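Local coordinates for protein endo-1,3-beta-glucanase (Streptomyces sioyaensis, PDB 3DGT) that probably hydrolyses internal 1,3-beta-glucosidic bonds of beta-glucans through its family 16 glycoside hydrolase catalytic domain, which also binds a magnesium ion, at residues A[259-262]-A[263-266]. Sequence-based numbering, arbitrary orientation.
Sequences ATEP and GHPM
A carboxylate and an imidazole three residues apart, Glu-261 and His-264, lie almost in one plane, 12° apart, and are joined across a bend in a surface loop. This is a His-carboxylate hydrogen bond in the loop that leads into strand 266-276 of the family 16 beta-sandwich, away from the magnesium site. His-264 NE2 donates to Glu-261 OE1 over 2.8 Å, and the N-H...O angle is 164°. The N-H points at OE1 almost in line with the C-O bond, and OE1 sits in the plane of the ring. Glu-261 is extended beyond CG, which carries OE1 out to the ring edge. On His-264, CG stands beside the backbone N and opposite the carbonyl carbon (chi1 -61°), turning the imidazole back toward Glu-261.

Between them the chain bends at Pro-262 and Gly-263. Gly-263 has a positive phi, and a CB here would clash with Pro-262 O. The Pro-262 ring touches Arg-74 and Trp-80. The carbonyl oxygen of Glu-261 accepts a hydrogen bond from Tyr-119 OH, and Gly-263 pairs through its backbone with Pro-72. The loop is thereby tied to the body of the domain.

Replacing His-264 with an alanine would probably leave the Glu-261 carboxylate without this donor and freer to turn at the surface. The ring also makes two looser contacts: His-264 CD2 is 3.4 Å from Glu-261 O, at the ring edge, and His-264 NE2 is 3.7 Å from Glu-261 CB.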
loop_
_atom_site.group_PDB
_atom_site.type_symbol
_atom_site.label_atom_id
_atom_site.label_comp_id
_atom_site.label_asym_id
_atom_site.label_seq_id
_atom_site.Cartn_x
_atom_site.Cartn_y
_atom_site.Cartn_z
ATOM N N ALA A 259 -12.796 20.872 -7.939
ATOM C CA ALA A 259 -12.851 21.156 -6.511
ATOM C C ALA A 259 -11.807 20.416 -5.682
ATOM O O ALA A 259 -11.525 20.818 -4.546
ATOM C CB ALA A 259 -14.240 20.832 -5.979
ATOM N N THR A 260 -11.241 19.343 -6.227
ATOM C CA THR A 260 -10.220 18.588 -5.495
ATOM C C THR A 260 -9.063 19.502 -5.106
ATOM O O THR A 260 -8.499 20.191 -5.956
ATOM C CB THR A 260 -9.701 17.406 -6.333
ATOM O OG1 THR A 260 -10.812 16.606 -6.732
ATOM C CG2 THR A 260 -8.719 16.543 -5.536
ATOM N N GLU A 261 -8.721 19.494 -3.820
ATOM C CA GLU A 261 -7.605 20.292 -3.302
ATOM C C GLU A 261 -6.301 19.507 -3.297
ATOM O O GLU A 261 -6.224 18.470 -2.657
ATOM C CB GLU A 261 -7.870 20.713 -1.862
ATOM C CG GLU A 261 -8.829 21.837 -1.674
ATOM C CD GLU A 261 -8.952 22.231 -0.215
ATOM O OE1 GLU A 261 -8.232 21.658 0.646
ATOM O OE2 GLU A 261 -9.755 23.125 0.074
ATOM N N PRO A 262 -5.261 20.019 -3.966
ATOM C CA PRO A 262 -3.954 19.395 -3.854
ATOM C C PRO A 262 -3.336 19.725 -2.495
ATOM O O PRO A 262 -3.896 20.513 -1.723
ATOM C CB PRO A 262 -3.152 20.078 -4.958
ATOM C CG PRO A 262 -3.731 21.474 -4.993
ATOM C CD PRO A 262 -5.218 21.231 -4.815
ATOM N N GLY A 263 -2.193 19.119 -2.208
ATOM C CA GLY A 263 -1.392 19.553 -1.070
ATOM C C GLY A 263 -1.670 18.874 0.255
ATOM O O GLY A 263 -1.158 19.313 1.292
ATOM N N HIS A 264 -2.457 17.798 0.233
ATOM C CA HIS A 264 -2.732 17.026 1.453
ATOM C C HIS A 264 -1.935 15.731 1.443
ATOM O O HIS A 264 -2.301 14.797 0.736
ATOM C CB HIS A 264 -4.234 16.751 1.590
ATOM C CG HIS A 264 -5.054 17.995 1.683
ATOM N ND1 HIS A 264 -5.159 18.719 2.848
ATOM C CD2 HIS A 264 -5.791 18.650 0.758
ATOM C CE1 HIS A 264 -5.944 19.763 2.643
ATOM N NE2 HIS A 264 -6.341 19.744 1.383
ATOM N N PRO A 265 -0.829 15.679 2.216
ATOM C CA PRO A 265 0.017 14.484 2.158
ATOM C C PRO A 265 -0.522 13.261 2.886
ATOM O O PRO A 265 -1.222 13.392 3.890
ATOM C CB PRO A 265 1.307 14.941 2.847
ATOM C CG PRO A 265 0.842 15.961 3.855
ATOM C CD PRO A 265 -0.274 16.706 3.124
ATOM N N MET A 266 -0.168 12.080 2.388
ATOM C CA MET A 266 -0.151 10.908 3.252
ATOM C C MET A 266 1.123 11.037 4.082
ATOM O O MET A 266 2.201 11.308 3.540
ATOM C CB MET A 266 -0.126 9.620 2.445
ATOM C CG MET A 266 -0.054 8.376 3.339
ATOM S SD MET A 266 -0.378 6.833 2.462
ATOM C CE MET A 266 1.037 6.749 1.364
#